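Local coordinates for protein acid phosphatase (Bacillus anthracis, PDB 2I33) that catalyses the hydrolysis of phosphate monoesters as a class C acid phosphatase of the HAD superfamily, with a magnesium ion bound in its site, at residues A[65-70]-A[122-127]; A[129-134]-A[149-154]; A[74-79]-A[89-94]. All coordinates share one frame; numbering follows the deposited sequence.

Interaction 1 of 3, residues A[65-70]-A[122-127]; sequences DLDETV and YISNRK. With MG (magnesium ion), chain C.
Asp-65 meets the strand through its backbone: Asp-65 CA directs its hydrogen at Ile-123 O, 3.4 Å away and nearly straight (168° at the hydrogen). Its CG, anti to the backbone N (chi1 173°), lies on the metal side; Asp-65 OD2 binds magnesium at 2.1 Å and takes Thr-69 OG1 on its anti lone pair. Asp-65 OD1 accepts from three waters and salt-bridges Lys-161. One water also hydrogen-bonds Ser-124 OG (2.6 Å), Asp-67 N and Asp-67 OD2; a second accepts from Asn-125 N; a third is a magnesium ligand. Leu-66 crosses Tyr-122 at about a right angle, CD2 lying 3.5 Å from Tyr-122 CD1. Asp-67 O is the second chain ligand, and Asp-180 completes the protein's share of the site. Asp-67 OD1 accepts from Asn-73 ND2 and from Arg-126 NH2 (2.8 Å) and NE (3.0 Å), and OD2 takes NE as well, the Arg-126 bonds all on syn lone pairs, with the carboxylate and guanidinium planes 32° apart. Thr-69 N and Val-70 N both donate to Leu-66 O, turning the chain. The pattern fits the HAD DxDx(T/V) motif: Arg-126 and Asn-73 orient the Asp-67 carboxylate, while Asp-67 backbone O binds magnesium.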
loop_
_atom_site.group_PDB
_atom_site.type_symbol
_atom_site.label_atom_id
_atom_site.label_comp_id
_atom_site.label_asym_id
_atom_site.label_seq_id
_atom_site.Cartn_x
_atom_site.Cartn_y
_atom_site.Cartn_z
ATOM N N ASP A 65 -11.915 -9.810 2.791
ATOM C CA ASP A 65 -12.079 -9.915 1.382
ATOM C C ASP A 65 -11.154 -11.045 0.895
ATOM O O ASP A 65 -10.248 -11.447 1.616
ATOM C CB ASP A 65 -11.653 -8.560 0.804
ATOM C CG ASP A 65 -11.609 -8.542 -0.644
ATOM O OD1 ASP A 65 -12.614 -8.930 -1.277
ATOM O OD2 ASP A 65 -10.509 -8.161 -1.146
ATOM N N LEU A 66 -11.358 -11.519 -0.342
ATOM C CA LEU A 66 -10.495 -12.563 -0.887
ATOM C C LEU A 66 -9.496 -11.996 -1.853
ATOM O O LEU A 66 -8.318 -12.035 -1.593
ATOM C CB LEU A 66 -11.268 -13.696 -1.540
ATOM C CG LEU A 66 -11.959 -14.643 -0.537
ATOM C CD1 LEU A 66 -12.779 -15.649 -1.235
ATOM C CD2 LEU A 66 -10.917 -15.352 0.324
ATOM N N ASP A 67 -9.975 -11.454 -2.960
ATOM C CA ASP A 67 -9.077 -11.080 -4.054
ATOM C C ASP A 67 -8.276 -9.851 -3.644
ATOM O O ASP A 67 -8.811 -8.798 -3.301
ATOM C CB ASP A 67 -9.859 -10.859 -5.349
ATOM C CG ASP A 67 -10.576 -12.121 -5.802
ATOM O OD1 ASP A 67 -9.936 -13.180 -5.814
ATOM O OD2 ASP A 67 -11.806 -12.062 -6.093
ATOM N N GLU A 68 -6.971 -10.002 -3.723
ATOM C CA GLU A 68 -6.027 -8.956 -3.334
ATOM C C GLU A 68 -6.020 -8.670 -1.815
ATOM O O GLU A 68 -5.459 -7.663 -1.369
ATOM C CB GLU A 68 -6.192 -7.708 -4.168
ATOM C CG GLU A 68 -5.543 -7.821 -5.563
ATOM C CD GLU A 68 -5.849 -9.087 -6.329
ATOM O OE1 GLU A 68 -6.943 -9.188 -6.925
ATOM O OE2 GLU A 68 -4.942 -9.962 -6.358
ATOM N N THR A 69 -6.566 -9.597 -1.047
ATOM C CA THR A 69 -6.461 -9.561 0.387
ATOM C C THR A 69 -5.884 -10.871 0.899
ATOM O O THR A 69 -4.886 -10.866 1.620
ATOM C CB THR A 69 -7.836 -9.281 1.017
ATOM O OG1 THR A 69 -8.274 -7.986 0.592
ATOM C CG2 THR A 69 -7.730 -9.342 2.487
ATOM N N VAL A 70 -6.483 -11.994 0.478
ATOM C CA VAL A 70 -6.019 -13.347 0.782
ATOM C C VAL A 70 -5.423 -13.994 -0.474
ATOM O O VAL A 70 -4.389 -14.621 -0.407
ATOM C CB VAL A 70 -7.135 -14.242 1.338
ATOM C CG1 VAL A 70 -6.645 -15.631 1.562
ATOM C CG2 VAL A 70 -7.705 -13.632 2.633
ATOM N N TYR A 122 -15.057 -15.081 4.876
ATOM C CA TYR A 122 -14.494 -14.551 3.643
ATOM C C TYR A 122 -15.651 -13.944 2.864
ATOM O O TYR A 122 -16.419 -14.656 2.236
ATOM C CB TYR A 122 -13.834 -15.645 2.809
ATOM C CG TYR A 122 -12.794 -16.453 3.550
ATOM C CD1 TYR A 122 -11.525 -15.978 3.728
ATOM C CD2 TYR A 122 -13.099 -17.713 4.079
ATOM C CE1 TYR A 122 -10.566 -16.708 4.381
ATOM C CE2 TYR A 122 -12.155 -18.439 4.749
ATOM C CZ TYR A 122 -10.885 -17.937 4.893
ATOM O OH TYR A 122 -9.926 -18.664 5.552
ATOM N N ILE A 123 -15.759 -12.613 2.889
ATOM C CA ILE A 123 -16.819 -11.914 2.185
ATOM C C ILE A 123 -16.178 -11.334 0.932
ATOM O O ILE A 123 -15.399 -10.411 1.016
ATOM C CB ILE A 123 -17.448 -10.830 3.069
ATOM C CG1 ILE A 123 -18.009 -11.480 4.339
ATOM C CG2 ILE A 123 -18.549 -10.097 2.294
ATOM C CD1 ILE A 123 -18.594 -10.507 5.348
ATOM N N SER A 124 -16.560 -11.883 -0.215
ATOM C CA SER A 124 -15.891 -11.634 -1.486
ATOM C C SER A 124 -16.904 -11.410 -2.585
ATOM O O SER A 124 -17.966 -12.025 -2.571
ATOM C CB SER A 124 -15.051 -12.860 -1.836
ATOM O OG SER A 124 -14.685 -12.863 -3.197
ATOM N N ASN A 125 -16.598 -10.521 -3.533
ATOM C CA ASN A 125 -17.468 -10.301 -4.673
ATOM C C ASN A 125 -17.208 -11.192 -5.891
ATOM O O ASN A 125 -17.761 -10.957 -6.967
ATOM C CB ASN A 125 -17.531 -8.815 -5.024
ATOM C CG ASN A 125 -18.212 -8.013 -3.937
ATOM O OD1 ASN A 125 -18.855 -8.596 -3.072
ATOM N ND2 ASN A 125 -18.090 -6.689 -3.979
ATOM N N ARG A 126 -16.459 -12.277 -5.685
ATOM C CA ARG A 126 -16.635 -13.425 -6.565
ATOM C C ARG A 126 -18.112 -13.794 -6.579
ATOM O O ARG A 126 -18.853 -13.547 -5.606
ATOM C CB ARG A 126 -15.803 -14.602 -6.093
ATOM C CG ARG A 126 -14.327 -14.403 -6.279
ATOM C CD ARG A 126 -13.542 -15.405 -5.527
ATOM N NE ARG A 126 -12.142 -15.235 -5.875
ATOM C CZ ARG A 126 -11.329 -16.188 -6.306
ATOM N NH1 ARG A 126 -11.737 -17.434 -6.425
ATOM N NH2 ARG A 126 -10.093 -15.866 -6.664
ATOM N N LYS A 127 -18.533 -14.368 -7.697
ATOM C CA LYS A 127 -19.917 -14.731 -7.907
ATOM C C LYS A 127 -20.220 -16.013 -7.139
ATOM O O LYS A 127 -19.384 -16.887 -7.011
ATOM C CB LYS A 127 -20.167 -14.922 -9.396
ATOM C CG LYS A 127 -19.842 -13.679 -10.252
ATOM C CD LYS A 127 -20.058 -13.927 -11.748
ATOM C CE LYS A 127 -18.892 -14.687 -12.379
ATOM N NZ LYS A 127 -18.976 -14.751 -13.867
HETATM MG MG MG C . -10.351 -7.324 -3.051
HETATM O O HOH W 1 -12.785 -11.132 -3.388
HETATM O O HOH W 2 -14.541 -8.653 -3.360
HETATM O O HOH W 3 -11.930 -8.453 -4.081
HETATM O O HOH W 4 -11.871 -5.967 -2.462
HETATM O O HOH W 5 -9.955 -6.471 -4.631
#

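Interaction 2 of 3, residues A[129-134]-A[149-154]; sequences NQLDAT and EHILLQ
Ile-151 presents its CG2 to the first turn of helix 131-141, where Leu-131 CD1 lies 3.7 Å from it. In Leu-131, chi1 180° sets CG anti to the backbone N and chi2 71° then carries CD1 to that methyl, although its CB does not point straight at the strand. Thr-134, one turn along, brings its CG2 to 4.1 Å from Ile-151 CG2, the two side chains running antiparallel alongside one another. Leu-152 points away. Leu-153 faces the helix again: its CD1 sits 3.5 Å from Leu-131 CA and 3.9 Å from Leu-131 CB, so this methyl packs on backbone as well as side chain. The same CD1 is 4.1 Å from Thr-134 OG1. Thr-134 OG1 donates to Gln-130 O (2.7 Å) from above the carbonyl plane, and it also bonds Arg-126 NH1; Gln-130 O takes Thr-134 N too. The alternation of Ile-151 and Leu-153 with Leu-152 is that of a strand covered by the crossover helix of the beta-alpha-beta unit 119-125, 131-141, 151-154. No hydrogen bond crosses this interface, which implies that cohesion here comes from methyl-to-methyl and methyl-to-backbone packing, with the one hydroxyl satisfied inside the helix turn and by Arg-126.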
loop_
_atom_site.group_PDB
_atom_site.type_symbol
_atom_site.label_atom_id
_atom_site.label_comp_id
_atom_site.label_asym_id
_atom_site.label_seq_id
_atom_site.Cartn_x
_atom_site.Cartn_y
_atom_site.Cartn_z
ATOM N N ASN A 129 -21.664 -18.533 -8.120
ATOM C CA ASN A 129 -21.410 -19.705 -8.977
ATOM C C ASN A 129 -19.924 -20.044 -9.133
ATOM O O ASN A 129 -19.553 -21.006 -9.809
ATOM C CB ASN A 129 -22.111 -19.582 -10.341
ATOM C CG ASN A 129 -21.521 -18.487 -11.229
ATOM O OD1 ASN A 129 -20.455 -17.950 -10.961
ATOM N ND2 ASN A 129 -22.235 -18.155 -12.301
ATOM N N GLN A 130 -19.083 -19.263 -8.465
ATOM C CA GLN A 130 -17.656 -19.530 -8.397
ATOM C C GLN A 130 -17.291 -20.078 -7.030
ATOM O O GLN A 130 -16.134 -20.166 -6.701
ATOM C CB GLN A 130 -16.887 -18.243 -8.706
ATOM C CG GLN A 130 -17.154 -17.779 -10.111
ATOM C CD GLN A 130 -16.576 -16.432 -10.437
ATOM O OE1 GLN A 130 -16.608 -15.511 -9.634
ATOM N NE2 GLN A 130 -16.065 -16.303 -11.665
ATOM N N LEU A 131 -18.278 -20.478 -6.242
ATOM C CA LEU A 131 -17.980 -21.016 -4.919
ATOM C C LEU A 131 -17.099 -22.259 -4.969
ATOM O O LEU A 131 -16.117 -22.345 -4.231
ATOM C CB LEU A 131 -19.250 -21.308 -4.128
ATOM C CG LEU A 131 -19.076 -21.886 -2.713
ATOM C CD1 LEU A 131 -18.516 -20.852 -1.740
ATOM C CD2 LEU A 131 -20.400 -22.371 -2.226
ATOM N N ASP A 132 -17.427 -23.203 -5.837
ATOM C CA ASP A 132 -16.665 -24.450 -5.903
ATOM C C ASP A 132 -15.207 -24.182 -6.227
ATOM O O ASP A 132 -14.322 -24.693 -5.547
ATOM C CB ASP A 132 -17.303 -25.437 -6.893
ATOM C CG ASP A 132 -18.581 -26.052 -6.352
ATOM O OD1 ASP A 132 -18.881 -25.870 -5.145
ATOM O OD2 ASP A 132 -19.279 -26.751 -7.121
ATOM N N ALA A 133 -14.974 -23.313 -7.209
ATOM C CA ALA A 133 -13.630 -22.956 -7.617
ATOM C C ALA A 133 -12.925 -22.209 -6.489
ATOM O O ALA A 133 -11.720 -22.350 -6.263
ATOM C CB ALA A 133 -13.686 -22.081 -8.839
ATOM N N THR A 134 -13.691 -21.403 -5.772
ATOM C CA THR A 134 -13.139 -20.612 -4.681
ATOM C C THR A 134 -12.738 -21.522 -3.503
ATOM O O THR A 134 -11.635 -21.400 -2.950
ATOM C CB THR A 134 -14.129 -19.509 -4.258
ATOM O OG1 THR A 134 -14.317 -18.620 -5.368
ATOM C CG2 THR A 134 -13.576 -18.725 -3.085
ATOM N N GLU A 149 -20.267 -22.202 4.400
ATOM C CA GLU A 149 -20.744 -21.510 5.601
ATOM C C GLU A 149 -19.900 -20.271 5.930
ATOM O O GLU A 149 -20.380 -19.317 6.567
ATOM C CB GLU A 149 -20.757 -22.483 6.793
ATOM C CG GLU A 149 -21.862 -23.559 6.731
ATOM C CD GLU A 149 -21.622 -24.667 5.699
ATOM O OE1 GLU A 149 -20.458 -24.897 5.299
ATOM O OE2 GLU A 149 -22.615 -25.316 5.288
ATOM N N HIS A 150 -18.654 -20.286 5.475
ATOM C CA HIS A 150 -17.715 -19.202 5.783
ATOM C C HIS A 150 -17.302 -18.358 4.598
ATOM O O HIS A 150 -16.778 -17.286 4.795
ATOM C CB HIS A 150 -16.504 -19.773 6.500
ATOM C CG HIS A 150 -16.834 -20.274 7.873
ATOM N ND1 HIS A 150 -16.706 -19.494 9.005
ATOM C CD2 HIS A 150 -17.355 -21.454 8.287
ATOM C CE1 HIS A 150 -17.100 -20.188 10.059
ATOM N NE2 HIS A 150 -17.520 -21.373 9.649
ATOM N N ILE A 151 -17.590 -18.825 3.387
ATOM C CA ILE A 151 -17.255 -18.086 2.165
ATOM C C ILE A 151 -18.537 -17.485 1.610
ATOM O O ILE A 151 -19.379 -18.217 1.085
ATOM C CB ILE A 151 -16.647 -19.019 1.126
ATOM C CG1 ILE A 151 -15.375 -19.690 1.656
ATOM C CG2 ILE A 151 -16.347 -18.239 -0.160
ATOM C CD1 ILE A 151 -15.018 -20.958 0.913
ATOM N N LEU A 152 -18.700 -16.170 1.783
ATOM C CA LEU A 152 -19.953 -15.477 1.492
ATOM C C LEU A 152 -19.745 -14.660 0.236
ATOM O O LEU A 152 -19.216 -13.552 0.274
ATOM C CB LEU A 152 -20.394 -14.597 2.671
ATOM C CG LEU A 152 -20.342 -15.294 4.037
ATOM C CD1 LEU A 152 -20.885 -14.404 5.155
ATOM C CD2 LEU A 152 -21.077 -16.597 3.963
ATOM N N LEU A 153 -20.140 -15.244 -0.888
ATOM C CA LEU A 153 -19.907 -14.628 -2.186
ATOM C C LEU A 153 -21.079 -13.756 -2.584
ATOM O O LEU A 153 -22.122 -13.741 -1.900
ATOM C CB LEU A 153 -19.611 -15.701 -3.238
ATOM C CG LEU A 153 -18.428 -16.613 -2.917
ATOM C CD1 LEU A 153 -18.113 -17.577 -4.059
ATOM C CD2 LEU A 153 -17.224 -15.778 -2.570
ATOM N N GLN A 154 -20.912 -13.022 -3.690
ATOM C CA GLN A 154 -21.907 -12.033 -4.103
ATOM C C GLN A 154 -22.997 -12.626 -4.987
ATOM O O GLN A 154 -22.734 -13.266 -6.012
ATOM C CB GLN A 154 -21.235 -10.848 -4.806
ATOM C CG GLN A 154 -22.147 -9.618 -4.990
ATOM C CD GLN A 154 -21.372 -8.402 -5.463
ATOM O OE1 GLN A 154 -20.669 -8.467 -6.477
ATOM N NE2 GLN A 154 -21.440 -7.310 -4.709
#

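Interaction 3 of 3, residues A[74-79]-A[89-94]; sequences SPHQAM and YKWDDW
His-76 NE2 donates to Tyr-89 O at 2.7 Å, with an N-H...O angle of 147°; the donor is tilted from the carbonyl plane, and the oxygen lies somewhat out of the imidazole plane. This bond joins helix 74-83 to the last loop residues before helix 91-97 and, with the Trp-91 edge over one face, it restrains the rotation of the imidazole. CG, anti to the backbone N, carries the His-76 ring out toward helix 91-97, where Trp-91 covers one face and Trp-94 takes the methylene. Trp-91 supplies a T-shaped stack: its edge is turned to the His-76 face with the planes at 89°, and Trp-91 CE3 stands over the imidazole centre, 3.5 Å from His-76 ND1. On Trp-94 the contact is made by His-76 CB, lying 4.0 Å from the centroid of the five-membered ring and 14° off its normal, a CH-pi contact. The far end of the same indole receives Pro-75, whose CG is 3.8 Å from Trp-94 CH2, while Trp-94 NE1 bonds Asn-73. Met-79, one turn on, meets Tyr-89. Its SD lies at the edge of the Tyr-89 ring, 3.9 Å from CD2, in a Met-aromatic contact. Phe-249 of the second subunit meets the Trp-94 ring and packs on Pro-75 and His-76, which makes this surface part of the dimer interface. Trp-91 also touches Asp-67. Both helices lie between strands 71-72 and 101-102, the two-strand antiparallel flap after the first core strand, consistent with the place of a C1 cap insertion in HAD enzymes.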
loop_
_atom_site.group_PDB
_atom_site.type_symbol
_atom_site.label_atom_id
_atom_site.label_comp_id
_atom_site.label_asym_id
_atom_site.label_seq_id
_atom_site.Cartn_x
_atom_site.Cartn_y
_atom_site.Cartn_z
ATOM N N SER A 74 -2.910 -11.316 -9.362
ATOM C CA SER A 74 -2.131 -10.511 -10.263
ATOM C C SER A 74 -1.754 -11.254 -11.566
ATOM O O SER A 74 -1.612 -10.579 -12.588
ATOM C CB SER A 74 -0.928 -9.887 -9.555
ATOM O OG SER A 74 -0.059 -10.886 -9.137
ATOM N N PRO A 75 -1.607 -12.611 -11.575
ATOM C CA PRO A 75 -1.347 -13.241 -12.895
ATOM C C PRO A 75 -2.423 -12.954 -13.932
ATOM O O PRO A 75 -2.142 -12.937 -15.130
ATOM C CB PRO A 75 -1.316 -14.727 -12.585
ATOM C CG PRO A 75 -0.874 -14.768 -11.114
ATOM C CD PRO A 75 -1.558 -13.617 -10.488
ATOM N N HIS A 76 -3.644 -12.735 -13.471
ATOM C CA HIS A 76 -4.684 -12.360 -14.413
ATOM C C HIS A 76 -4.468 -10.946 -14.963
ATOM O O HIS A 76 -4.629 -10.677 -16.165
ATOM C CB HIS A 76 -6.059 -12.484 -13.810
ATOM C CG HIS A 76 -7.127 -12.107 -14.763
ATOM N ND1 HIS A 76 -7.559 -10.812 -14.901
ATOM C CD2 HIS A 76 -7.784 -12.834 -15.701
ATOM C CE1 HIS A 76 -8.465 -10.762 -15.863
ATOM N NE2 HIS A 76 -8.621 -11.975 -16.358
ATOM N N GLN A 77 -4.090 -10.025 -14.088
ATOM C CA GLN A 77 -3.826 -8.658 -14.526
ATOM C C GLN A 77 -2.640 -8.631 -15.491
ATOM O O GLN A 77 -2.665 -7.908 -16.492
ATOM C CB GLN A 77 -3.580 -7.748 -13.335
ATOM C CG GLN A 77 -4.737 -7.702 -12.332
ATOM C CD GLN A 77 -6.014 -7.105 -12.881
ATOM O OE1 GLN A 77 -7.021 -7.809 -13.076
ATOM N NE2 GLN A 77 -5.990 -5.814 -13.141
ATOM N N ALA A 78 -1.625 -9.436 -15.211
ATOM C CA ALA A 78 -0.485 -9.602 -16.129
ATOM C C ALA A 78 -0.947 -10.098 -17.503
ATOM O O ALA A 78 -0.494 -9.630 -18.541
ATOM C CB ALA A 78 0.536 -10.546 -15.550
ATOM N N MET A 79 -1.861 -11.066 -17.503
ATOM C CA MET A 79 -2.435 -11.567 -18.743
ATOM C C MET A 79 -3.082 -10.417 -19.512
ATOM O O MET A 79 -2.948 -10.335 -20.728
ATOM C CB MET A 79 -3.461 -12.667 -18.466
ATOM C CG MET A 79 -4.108 -13.267 -19.695
ATOM S SD MET A 79 -5.493 -12.293 -20.330
ATOM C CE MET A 79 -6.624 -12.291 -18.958
ATOM N N TYR A 89 -11.972 -10.028 -19.175
ATOM C CA TYR A 89 -11.568 -11.015 -20.178
ATOM C C TYR A 89 -10.824 -12.149 -19.498
ATOM O O TYR A 89 -9.848 -11.888 -18.805
ATOM C CB TYR A 89 -10.645 -10.360 -21.168
ATOM C CG TYR A 89 -10.148 -11.289 -22.239
ATOM C CD1 TYR A 89 -11.018 -11.813 -23.176
ATOM C CD2 TYR A 89 -8.807 -11.636 -22.319
ATOM C CE1 TYR A 89 -10.579 -12.634 -24.196
ATOM C CE2 TYR A 89 -8.361 -12.464 -23.352
ATOM C CZ TYR A 89 -9.242 -12.967 -24.256
ATOM O OH TYR A 89 -8.830 -13.792 -25.297
ATOM N N LYS A 90 -11.334 -13.366 -19.688
ATOM C CA LYS A 90 -10.754 -14.596 -19.118
ATOM C C LYS A 90 -10.636 -14.581 -17.584
ATOM O O LYS A 90 -9.907 -15.366 -16.985
ATOM C CB LYS A 90 -9.443 -14.935 -19.854
ATOM C CG LYS A 90 -9.709 -15.332 -21.285
ATOM C CD LYS A 90 -8.503 -15.883 -22.006
ATOM C CE LYS A 90 -8.930 -16.476 -23.345
ATOM N NZ LYS A 90 -7.832 -17.026 -24.209
ATOM N N TRP A 91 -11.413 -13.724 -16.911
ATOM C CA TRP A 91 -11.423 -13.738 -15.465
ATOM C C TRP A 91 -12.020 -15.044 -14.946
ATOM O O TRP A 91 -11.464 -15.683 -14.046
ATOM C CB TRP A 91 -12.198 -12.543 -14.931
ATOM C CG TRP A 91 -12.335 -12.547 -13.467
ATOM C CD1 TRP A 91 -13.462 -12.781 -12.757
ATOM C CD2 TRP A 91 -11.305 -12.277 -12.523
ATOM N NE1 TRP A 91 -13.189 -12.701 -11.400
ATOM C CE2 TRP A 91 -11.870 -12.393 -11.233
ATOM C CE3 TRP A 91 -9.954 -11.971 -12.632
ATOM C CZ2 TRP A 91 -11.117 -12.197 -10.066
ATOM C CZ3 TRP A 91 -9.229 -11.768 -11.497
ATOM C CH2 TRP A 91 -9.802 -11.885 -10.223
ATOM N N ASP A 92 -13.143 -15.464 -15.505
ATOM C CA ASP A 92 -13.747 -16.722 -15.063
ATOM C C ASP A 92 -12.824 -17.900 -15.324
ATOM O O ASP A 92 -12.753 -18.828 -14.493
ATOM C CB ASP A 92 -15.082 -16.945 -15.742
ATOM C CG ASP A 92 -16.155 -15.999 -15.215
ATOM O OD1 ASP A 92 -15.833 -15.237 -14.264
ATOM O OD2 ASP A 92 -17.291 -16.062 -15.766
ATOM N N ASP A 93 -12.129 -17.874 -16.460
ATOM C CA ASP A 93 -11.130 -18.909 -16.771
ATOM C C ASP A 93 -10.082 -18.969 -15.650
ATOM O O ASP A 93 -9.747 -20.041 -15.140
ATOM C CB ASP A 93 -10.439 -18.639 -18.113
ATOM C CG ASP A 93 -11.322 -18.937 -19.330
ATOM O OD1 ASP A 93 -12.467 -19.433 -19.192
ATOM O OD2 ASP A 93 -10.816 -18.731 -20.456
ATOM N N TRP A 94 -9.590 -17.803 -15.276
ATOM C CA TRP A 94 -8.638 -17.679 -14.177
ATOM C C TRP A 94 -9.207 -18.229 -12.865
ATOM O O TRP A 94 -8.570 -19.052 -12.182
ATOM C CB TRP A 94 -8.269 -16.214 -14.016
ATOM C CG TRP A 94 -7.547 -15.920 -12.754
ATOM C CD1 TRP A 94 -8.006 -15.196 -11.710
ATOM C CD2 TRP A 94 -6.259 -16.407 -12.368
ATOM N NE1 TRP A 94 -7.071 -15.158 -10.691
ATOM C CE2 TRP A 94 -6.003 -15.926 -11.056
ATOM C CE3 TRP A 94 -5.313 -17.222 -12.969
ATOM C CZ2 TRP A 94 -4.805 -16.195 -10.384
ATOM C CZ3 TRP A 94 -4.145 -17.496 -12.288
ATOM C CH2 TRP A 94 -3.907 -16.996 -11.015
#

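How the interactions relate
From the N terminus, the chain leaves strand 59-64 through 65-70 and forms helices 74-83 and 91-97, whose starts interaction 3 joins, closing a short loop. Interaction 1 closes around this loop when strand 119-125 brings 122-127 beside 65-70, so interaction 3 lies within its span. Interaction 2 follows in series: helix 131-141 packs on strand 151-154, which neighbours strand 119-125. No two contacts cross. Interactions 1 and 2 share the sheet, with probable hydrogen bonds from Tyr-122 to His-150 and Leu-152. Lys-127 NZ bridges to Asp-92 OD2 at 2.9 Å, tying the end of strand 119-125 to helix 91-97.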